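Local atomic coordinates of uncharacterized protein (PDB entry 4L7A), a protein that is of unknown function but is probably a zinc-dependent metallopeptidase. Residues 26-39 and 66-78. Numbering follows the deposited sequence.
Sequences WLLENYVNPYNIDF and AKIVKHCWLEAYD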
ATOM      1  N   TRP A  26      -5.217  17.424 -14.302  1.00 30.20           N
ATOM      2  CA  TRP A  26      -5.848  16.164 -13.921  1.00 26.96           C
ATOM      3  C   TRP A  26      -5.532  15.811 -12.458  1.00 25.10           C
ATOM      4  O   TRP A  26      -6.393  15.299 -11.745  1.00 24.25           O
ATOM      5  CB  TRP A  26      -5.405  15.087 -14.885  1.00 25.82           C
ATOM      6  CG  TRP A  26      -6.071  13.820 -14.711  1.00 26.01           C
ATOM      7  CD1 TRP A  26      -7.158  13.390 -15.393  1.00 27.42           C
ATOM      8  CD2 TRP A  26      -5.766  12.790 -13.745  1.00 24.92           C
ATOM      9  NE1 TRP A  26      -7.521  12.145 -14.956  1.00 25.82           N
ATOM     10  CE2 TRP A  26      -6.677  11.736 -13.964  1.00 24.28           C
ATOM     11  CE3 TRP A  26      -4.776  12.636 -12.767  1.00 24.55           C
ATOM     12  CZ2 TRP A  26      -6.660  10.551 -13.231  1.00 22.95           C
ATOM     13  CZ3 TRP A  26      -4.737  11.438 -12.034  1.00 22.58           C
ATOM     14  CH2 TRP A  26      -5.677  10.416 -12.274  1.00 23.46           C
ATOM     15  N   LEU A  27      -4.303  16.075 -12.017  1.00 25.67           N
ATOM     16  CA  LEU A  27      -3.904  15.759 -10.639  1.00 25.07           C
ATOM     17  C   LEU A  27      -4.638  16.697  -9.661  1.00 26.47           C
ATOM     18  O   LEU A  27      -5.094  16.269  -8.572  1.00 26.03           O
ATOM     19  CB  LEU A  27      -2.405  15.862 -10.451  1.00 22.01           C
ATOM     20  CG  LEU A  27      -1.653  14.777 -11.217  1.00 21.87           C
ATOM     21  CD1 LEU A  27      -0.181  15.125 -11.278  1.00 21.29           C
ATOM     22  CD2 LEU A  27      -1.831  13.418 -10.557  1.00 22.21           C
ATOM     23  N   LEU A  28      -4.753  17.964 -10.020  1.00 27.93           N
ATOM     24  CA  LEU A  28      -5.515  18.879  -9.167  1.00 29.95           C
ATOM     25  C   LEU A  28      -6.916  18.309  -8.917  1.00 31.39           C
ATOM     26  O   LEU A  28      -7.386  18.245  -7.792  1.00 31.19           O
ATOM     27  CB  LEU A  28      -5.603  20.234  -9.828  1.00 32.04           C
ATOM     28  CG  LEU A  28      -6.430  21.329  -9.142  1.00 36.21           C
ATOM     29  CD1 LEU A  28      -5.916  21.600  -7.739  1.00 37.10           C
ATOM     30  CD2 LEU A  28      -6.386  22.647  -9.958  1.00 37.26           C
ATOM     31  N   GLU A  29      -7.539  17.843  -9.994  1.00 31.47           N
ATOM     32  CA  GLU A  29      -8.919  17.419  -9.953  0.50 32.07           C
ATOM     33  C   GLU A  29      -9.100  16.024  -9.347  1.00 30.09           C
ATOM     34  O   GLU A  29     -10.105  15.764  -8.735  1.00 30.81           O
ATOM     35  CB  GLU A  29      -9.547  17.562 -11.346  0.50 33.74           C
ATOM     36  CG  GLU A  29      -9.522  19.046 -11.846  0.50 35.54           C
ATOM     37  CD  GLU A  29      -9.813  19.230 -13.333  0.50 36.19           C
ATOM     38  OE1 GLU A  29     -10.034  18.259 -14.078  0.50 36.86           O
ATOM     39  OE2 GLU A  29      -9.816  20.381 -13.765  0.50 39.25           O
ATOM     40  N   ASN A  30      -8.137  15.138  -9.505  1.00 27.24           N
ATOM     41  CA  ASN A  30      -8.325  13.792  -9.030  1.00 25.93           C
ATOM     42  C   ASN A  30      -7.611  13.407  -7.708  1.00 24.67           C
ATOM     43  O   ASN A  30      -7.897  12.359  -7.176  1.00 25.33           O
ATOM     44  CB  ASN A  30      -7.903  12.781 -10.098  1.00 25.93           C
ATOM     45  CG  ASN A  30      -8.882  12.701 -11.241  1.00 29.20           C
ATOM     46  OD1 ASN A  30      -9.791  11.896 -11.218  1.00 31.04           O
ATOM     47  ND2 ASN A  30      -8.737  13.587 -12.211  1.00 29.41           N
ATOM     48  N   TYR A  31      -6.642  14.184  -7.265  1.00 23.19           N
ATOM     49  CA  TYR A  31      -5.871  13.889  -6.066  1.00 22.20           C
ATOM     50  C   TYR A  31      -6.010  15.030  -5.059  1.00 23.91           C
ATOM     51  O   TYR A  31      -6.416  14.806  -3.932  1.00 21.98           O
ATOM     52  CB  TYR A  31      -4.391  13.645  -6.394  1.00 21.02           C
ATOM     53  CG  TYR A  31      -4.062  12.187  -6.779  1.00 21.21           C
ATOM     54  CD1 TYR A  31      -4.275  11.726  -8.042  1.00 21.30           C
ATOM     55  CD2 TYR A  31      -3.571  11.313  -5.854  1.00 19.97           C
ATOM     56  CE1 TYR A  31      -3.987  10.397  -8.400  1.00 21.73           C
ATOM     57  CE2 TYR A  31      -3.273   9.985  -6.178  1.00 20.89           C
ATOM     58  CZ  TYR A  31      -3.464   9.539  -7.454  1.00 21.71           C
ATOM     59  OH  TYR A  31      -3.182   8.245  -7.798  1.00 22.58           O
ATOM     60  N   VAL A  32      -5.744  16.251  -5.496  1.00 26.18           N
ATOM     61  CA  VAL A  32      -5.742  17.413  -4.604  1.00 28.62           C
ATOM     62  C   VAL A  32      -7.142  17.725  -4.141  1.00 29.94           C
ATOM     63  O   VAL A  32      -7.399  17.706  -2.937  1.00 28.85           O
ATOM     64  CB  VAL A  32      -5.199  18.690  -5.246  1.00 28.57           C
ATOM     65  CG1 VAL A  32      -5.245  19.850  -4.197  1.00 31.14           C
ATOM     66  CG2 VAL A  32      -3.771  18.516  -5.711  1.00 27.76           C
ATOM     67  N   ASN A  33      -8.063  17.922  -5.073  1.00 30.56           N
ATOM     68  CA  ASN A  33      -9.394  18.313  -4.634  1.00 35.04           C
ATOM     69  C   ASN A  33     -10.156  17.289  -3.813  1.00 34.26           C
ATOM     70  O   ASN A  33     -10.709  17.680  -2.810  1.00 36.59           O
ATOM     71  CB  ASN A  33     -10.243  18.870  -5.760  1.00 36.46           C
ATOM     72  CG  ASN A  33      -9.713  20.194  -6.248  1.00 39.31           C
ATOM     73  OD1 ASN A  33      -8.893  20.834  -5.600  1.00 43.03           O
ATOM     74  ND2 ASN A  33     -10.133  20.585  -7.425  1.00 41.33           N
ATOM     75  N   PRO A  34     -10.216  16.005  -4.229  1.00 33.38           N
ATOM     76  CA  PRO A  34     -10.991  15.073  -3.412  1.00 32.02           C
ATOM     77  C   PRO A  34     -10.280  14.619  -2.133  1.00 31.09           C
ATOM     78  O   PRO A  34     -10.948  14.338  -1.134  1.00 29.18           O
ATOM     79  CB  PRO A  34     -11.184  13.861  -4.331  1.00 33.91           C
ATOM     80  CG  PRO A  34     -10.913  14.309  -5.670  1.00 35.09           C
ATOM     81  CD  PRO A  34      -9.909  15.430  -5.545  1.00 34.54           C
ATOM     82  N   TYR A  35      -8.943  14.534  -2.148  1.00 28.64           N
ATOM     83  CA  TYR A  35      -8.207  13.869  -1.058  1.00 26.41           C
ATOM     84  C   TYR A  35      -7.122  14.684  -0.371  1.00 26.71           C
ATOM     85  O   TYR A  35      -6.493  14.211   0.575  1.00 25.16           O
ATOM     86  CB  TYR A  35      -7.536  12.615  -1.631  1.00 25.76           C
ATOM     87  CG  TYR A  35      -8.444  11.729  -2.419  1.00 25.56           C
ATOM     88  CD1 TYR A  35      -9.468  11.029  -1.787  1.00 26.93           C
ATOM     89  CD2 TYR A  35      -8.276  11.552  -3.760  1.00 25.47           C
ATOM     90  CE1 TYR A  35     -10.281  10.225  -2.463  1.00 27.02           C
ATOM     91  CE2 TYR A  35      -9.092  10.697  -4.473  1.00 25.66           C
ATOM     92  CZ  TYR A  35     -10.102  10.072  -3.818  1.00 27.34           C
ATOM     93  OH  TYR A  35     -10.910   9.224  -4.483  1.00 26.95           O
ATOM     94  N   ASN A  36      -6.866  15.884  -0.870  1.00 28.74           N
ATOM     95  CA  ASN A  36      -5.763  16.727  -0.368  0.50 28.20           C
ATOM     96  C   ASN A  36      -4.412  16.003  -0.436  1.00 26.98           C
ATOM     97  O   ASN A  36      -3.613  16.066   0.465  1.00 27.08           O
ATOM     98  CB  ASN A  36      -6.045  17.238   1.057  0.50 28.42           C
ATOM     99  CG  ASN A  36      -7.361  17.978   1.154  0.50 28.84           C
ATOM    100  OD1 ASN A  36      -8.084  17.852   2.126  0.50 29.57           O
ATOM    101  ND2 ASN A  36      -7.685  18.733   0.135  0.50 29.02           N
ATOM    102  N   ILE A  37      -4.168  15.308  -1.527  1.00 26.80           N
ATOM    103  CA  ILE A  37      -2.897  14.630  -1.750  1.00 25.96           C
ATOM    104  C   ILE A  37      -2.133  15.373  -2.814  1.00 25.59           C
ATOM    105  O   ILE A  37      -2.631  15.645  -3.883  1.00 26.47           O
ATOM    106  CB  ILE A  37      -3.069  13.160  -2.193  1.00 24.15           C
ATOM    107  CG1 ILE A  37      -3.758  12.347  -1.104  1.00 24.24           C
ATOM    108  CG2 ILE A  37      -1.735  12.566  -2.513  1.00 23.61           C
ATOM    109  CD1 ILE A  37      -4.260  10.977  -1.569  1.00 23.72           C
ATOM    110  N   ASP A  38      -0.883  15.656  -2.540  1.00 27.12           N
ATOM    111  CA  ASP A  38      -0.043  16.296  -3.530  1.00 29.05           C
ATOM    112  C   ASP A  38       0.715  15.185  -4.222  1.00 28.92           C
ATOM    113  O   ASP A  38       1.633  14.578  -3.647  1.00 30.47           O
ATOM    114  CB  ASP A  38       0.832  17.316  -2.789  1.00 32.23           C
ATOM    115  CG  ASP A  38       1.711  18.154  -3.695  1.00 38.81           C
ATOM    116  OD1 ASP A  38       1.540  18.175  -4.940  1.00 46.46           O
ATOM    117  OD2 ASP A  38       2.622  18.787  -3.127  1.00 43.66           O
ATOM    118  N   PHE A  39       0.376  14.908  -5.468  1.00 27.96           N
ATOM    119  CA  PHE A  39       1.069  13.877  -6.261  1.00 27.31           C
ATOM    120  C   PHE A  39       2.111  14.500  -7.184  1.00 28.09           C
ATOM    121  O   PHE A  39       1.766  15.194  -8.114  1.00 31.29           O
ATOM    122  CB  PHE A  39       0.016  13.137  -7.066  1.00 26.59           C
ATOM    123  CG  PHE A  39       0.485  11.878  -7.781  1.00 27.06           C
ATOM    124  CD1 PHE A  39       1.268  11.939  -8.916  1.00 26.74           C
ATOM    125  CD2 PHE A  39      -0.001  10.614  -7.392  1.00 27.79           C
ATOM    126  CE1 PHE A  39       1.603  10.800  -9.592  1.00 26.13           C
ATOM    127  CE2 PHE A  39       0.346   9.452  -8.078  1.00 25.65           C
ATOM    128  CZ  PHE A  39       1.174   9.559  -9.172  1.00 26.45           C
ATOM    129  N   ALA A  66      -0.524   7.082 -11.794  1.00 20.53           N
ATOM    130  CA  ALA A  66      -1.469   7.916 -11.081  1.00 20.83           C
ATOM    131  C   ALA A  66      -2.871   7.378 -11.224  1.00 19.17           C
ATOM    132  O   ALA A  66      -3.649   7.439 -10.280  1.00 20.34           O
ATOM    133  CB  ALA A  66      -1.421   9.314 -11.574  1.00 22.48           C
ATOM    134  N   LYS A  67      -3.208   6.833 -12.363  1.00 19.54           N
ATOM    135  CA  LYS A  67      -4.566   6.299 -12.566  1.00 20.52           C
ATOM    136  C   LYS A  67      -4.754   4.916 -11.912  1.00 20.45           C
ATOM    137  O   LYS A  67      -5.854   4.593 -11.421  1.00 20.80           O
ATOM    138  CB  LYS A  67      -4.911   6.182 -14.052  1.00 21.71           C
ATOM    139  CG  LYS A  67      -4.997   7.504 -14.781  1.00 22.66           C
ATOM    140  CD  LYS A  67      -5.697   7.357 -16.111  1.00 24.20           C
ATOM    141  CE  LYS A  67      -5.964   8.748 -16.768  1.00 24.98           C
ATOM    142  NZ  LYS A  67      -6.605   8.529 -18.070  1.00 26.63           N
ATOM    143  N   ILE A  68      -3.709   4.095 -11.936  1.00 19.66           N
ATOM    144  CA  ILE A  68      -3.769   2.774 -11.313  1.00 20.06           C
ATOM    145  C   ILE A  68      -3.900   2.906  -9.784  1.00 21.16           C
ATOM    146  O   ILE A  68      -4.712   2.199  -9.134  1.00 19.37           O
ATOM    147  CB  ILE A  68      -2.576   1.949 -11.740  1.00 20.29           C
ATOM    148  CG1 ILE A  68      -2.740   1.650 -13.245  1.00 20.52           C
ATOM    149  CG2 ILE A  68      -2.494   0.663 -10.966  1.00 20.03           C
ATOM    150  CD1 ILE A  68      -1.559   0.909 -13.876  1.00 20.86           C
ATOM    151  N   VAL A  69      -3.085   3.780  -9.217  1.00 20.61           N
ATOM    152  CA  VAL A  69      -3.085   4.031  -7.758  1.00 21.08           C
ATOM    153  C   VAL A  69      -4.453   4.537  -7.267  1.00 21.52           C
ATOM    154  O   VAL A  69      -4.956   4.114  -6.216  1.00 20.55           O
ATOM    155  CB  VAL A  69      -1.976   5.005  -7.407  1.00 22.30           C
ATOM    156  CG1 VAL A  69      -2.053   5.476  -5.985  1.00 22.91           C
ATOM    157  CG2 VAL A  69      -0.617   4.318  -7.599  1.00 22.15           C
ATOM    158  N   LYS A  70      -5.083   5.403  -8.053  1.00 21.61           N
ATOM    159  CA  LYS A  70      -6.369   5.944  -7.681  1.00 22.95           C
ATOM    160  C   LYS A  70      -7.427   4.892  -7.807  1.00 22.70           C
ATOM    161  O   LYS A  70      -8.252   4.718  -6.905  1.00 24.37           O
ATOM    162  CB  LYS A  70      -6.721   7.134  -8.555  1.00 24.88           C
ATOM    163  CG  LYS A  70      -8.111   7.736  -8.291  1.00 29.67           C
ATOM    164  CD  LYS A  70      -8.302   9.032  -9.090  1.00 33.28           C
ATOM    165  CE  LYS A  70      -9.755   9.214  -9.564  1.00 39.35           C
ATOM    166  NZ  LYS A  70     -10.675   9.404  -8.388  1.00 40.14           N
ATOM    167  N   HIS A  71      -7.375   4.134  -8.883  1.00 21.95           N
ATOM    168  CA  HIS A  71      -8.375   3.056  -9.122  1.00 23.49           C
ATOM    169  C   HIS A  71      -8.342   1.910  -8.107  1.00 22.52           C
ATOM    170  O   HIS A  71      -9.394   1.408  -7.690  1.00 22.25           O
ATOM    171  CB  HIS A  71      -8.197   2.446 -10.507  1.00 24.26           C
ATOM    172  CG  HIS A  71      -9.300   1.529 -10.893  1.00 24.72           C
ATOM    173  ND1 HIS A  71     -10.573   1.991 -11.181  1.00 25.86           N
ATOM    174  CD2 HIS A  71      -9.347   0.183 -11.004  1.00 24.26           C
ATOM    175  CE1 HIS A  71     -11.344   0.970 -11.497  1.00 25.25           C
ATOM    176  NE2 HIS A  71     -10.629  -0.139 -11.391  1.00 26.15           N
ATOM    177  N   CYS A  72      -7.131   1.539  -7.693  1.00 22.00           N
ATOM    178  CA  CYS A  72      -6.919   0.329  -6.877  1.00 22.04           C
ATOM    179  C   CYS A  72      -6.816   0.540  -5.363  1.00 21.53           C
ATOM    180  O   CYS A  72      -6.956  -0.423  -4.577  1.00 25.31           O
ATOM    181  CB  CYS A  72      -5.683  -0.377  -7.361  1.00 21.45           C
ATOM    182  SG  CYS A  72      -5.846  -0.954  -9.051  1.00 23.83           S
ATOM    183  N   TRP A  73      -6.592   1.769  -4.951  1.00 20.35           N
ATOM    184  CA  TRP A  73      -6.554   2.132  -3.529  1.00 20.12           C
ATOM    185  C   TRP A  73      -7.600   3.215  -3.235  1.00 20.86           C
ATOM    186  O   TRP A  73      -8.613   2.932  -2.564  1.00 20.63           O
ATOM    187  CB  TRP A  73      -5.134   2.452  -3.036  1.00 19.79           C
ATOM    188  CG  TRP A  73      -5.109   3.450  -1.950  1.00 20.81           C
ATOM    189  CD1 TRP A  73      -5.806   3.429  -0.776  1.00 22.59           C
ATOM    190  CD2 TRP A  73      -4.402   4.665  -1.978  1.00 20.52           C
ATOM    191  NE1 TRP A  73      -5.597   4.611  -0.089  1.00 22.28           N
ATOM    192  CE2 TRP A  73      -4.702   5.362  -0.813  1.00 22.29           C
ATOM    193  CE3 TRP A  73      -3.484   5.218  -2.869  1.00 22.29           C
ATOM    194  CZ2 TRP A  73      -4.101   6.598  -0.508  1.00 21.98           C
ATOM    195  CZ3 TRP A  73      -2.943   6.494  -2.581  1.00 22.12           C
ATOM    196  CH2 TRP A  73      -3.271   7.144  -1.419  1.00 20.72           C
ATOM    197  N   LEU A  74      -7.427   4.417  -3.797  1.00 21.55           N
ATOM    198  CA  LEU A  74      -8.245   5.549  -3.387  1.00 20.92           C
ATOM    199  C   LEU A  74      -9.725   5.311  -3.659  1.00 21.60           C
ATOM    200  O   LEU A  74     -10.517   5.448  -2.769  1.00 22.10           O
ATOM    201  CB  LEU A  74      -7.805   6.820  -4.069  1.00 22.44           C
ATOM    202  CG  LEU A  74      -6.513   7.446  -3.579  1.00 22.48           C
ATOM    203  CD1 LEU A  74      -6.036   8.479  -4.576  1.00 24.03           C
ATOM    204  CD2 LEU A  74      -6.691   8.103  -2.245  1.00 22.37           C
ATOM    205  N   GLU A  75     -10.059   4.825  -4.847  1.00 21.59           N
ATOM    206  CA  GLU A  75     -11.426   4.492  -5.169  1.00 24.76           C
ATOM    207  C   GLU A  75     -11.975   3.268  -4.454  1.00 24.35           C
ATOM    208  O   GLU A  75     -13.198   3.161  -4.293  1.00 25.54           O
ATOM    209  CB  GLU A  75     -11.647   4.368  -6.672  1.00 27.37           C
ATOM    210  CG  GLU A  75     -11.693   5.729  -7.375  1.00 30.68           C
ATOM    211  CD  GLU A  75     -11.940   5.561  -8.876  1.00 34.13           C
ATOM    212  OE1 GLU A  75     -12.739   4.701  -9.297  1.00 41.42           O
ATOM    213  OE2 GLU A  75     -11.295   6.243  -9.642  1.00 39.58           O
ATOM    214  N   ALA A  76     -11.095   2.373  -4.003  1.00 22.87           N
ATOM    215  CA  ALA A  76     -11.540   1.184  -3.293  1.00 22.46           C
ATOM    216  C   ALA A  76     -11.987   1.537  -1.889  1.00 21.38           C
ATOM    217  O   ALA A  76     -13.033   1.119  -1.375  1.00 23.30           O
ATOM    218  CB  ALA A  76     -10.414   0.127  -3.274  1.00 21.73           C
ATOM    219  N   TYR A  77     -11.149   2.302  -1.253  1.00 22.02           N
ATOM    220  CA  TYR A  77     -11.442   2.855   0.046  1.00 21.40           C
ATOM    221  C   TYR A  77     -12.711   3.713  -0.022  1.00 22.59           C
ATOM    222  O   TYR A  77     -13.559   3.590   0.861  1.00 22.92           O
ATOM    223  CB  TYR A  77     -10.258   3.662   0.559  1.00 19.81           C
ATOM    224  CG  TYR A  77      -9.093   2.864   1.156  1.00 18.95           C
ATOM    225  CD1 TYR A  77      -8.814   1.554   0.779  1.00 19.33           C
ATOM    226  CD2 TYR A  77      -8.234   3.467   2.107  1.00 19.33           C
ATOM    227  CE1 TYR A  77      -7.715   0.831   1.356  1.00 18.76           C
ATOM    228  CE2 TYR A  77      -7.159   2.805   2.641  1.00 19.04           C
ATOM    229  CZ  TYR A  77      -6.903   1.478   2.277  1.00 17.77           C
ATOM    230  OH  TYR A  77      -5.862   0.855   2.862  1.00 16.50           O
ATOM    231  N   ASP A  78     -12.862   4.523  -1.073  1.00 23.68           N
ATOM    232  CA  ASP A  78     -14.063   5.332  -1.211  1.00 26.02           C
ATOM    233  C   ASP A  78     -15.277   4.432  -1.329  1.00 27.16           C
ATOM    234  O   ASP A  78     -16.247   4.644  -0.642  1.00 27.06           O
ATOM    235  CB  ASP A  78     -14.063   6.215  -2.468  1.00 28.13           C
ATOM    236  CG  ASP A  78     -13.132   7.401  -2.380  1.00 28.73           C
ATOM    237  OD1 ASP A  78     -12.707   7.783  -1.267  1.00 29.14           O
ATOM    238  OD2 ASP A  78     -12.857   7.983  -3.464  1.00 30.54           O
TER
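Tyr31 and Tyr35 reach from helix 26-35 to helix 66-78, whose axis runs roughly parallel at a 33° crossing and 11.4 Å away. This is packing of two helices against a mixed four-stranded beta sheet, in a chain assigned to a putative zinc-binding metallo-peptidase family of the Peptidase_MA clan. The wide spacing is consistent with the two tyrosines and Trp26 filling the interface, and knobs-into-holes packing is met in both directions: Tyr31 enters the hole formed by Ala66, Val69, Lys70 and Leu74, while Lys70 lies among Trp26, Asn30, Tyr31 and Tyr35. With CG anti to the backbone N (chi1 177°), Lys70 points across to Asn30, then bends at chi3 and chi4, and NZ forms a salt bridge with Glu75 OE2. Tyr31 OH donates to Ala66 O at 2.7 Å, in the carbonyl plane on a lone pair. Leu74 divides its branches: CD1 touches Tyr31 CE2 at 3.5 Å, whereas CD2 sits 3.9 Å from the Tyr35 ring centroid and only 5° off its normal, a CH-pi contact. Pro34 CB covers the opposite face, so the Tyr35 ring is sandwiched. Toward the sheet, Ile37 CD1 meets Leu74 CD2 tip to tip, and Phe39 CZ presses on Ala66 CB at 3.5 Å; Phe39 lies in edge strand 38-40, and Ile37 and Trp73 both touch Ile94 of the next strand. Near the start of both segments, Lys67 CG lies 3.8 Å from Trp26 CZ2, and its NZ is hydrogen-bonded to the carbonyls of Asp266, His269 and Ile270. Asp78 OD1 is hydrogen-bonded to Thr86 OG1, and OD2 accepts from Tyr35 OH on the syn side, somewhat out of the carboxylate plane, at 2.5 Å.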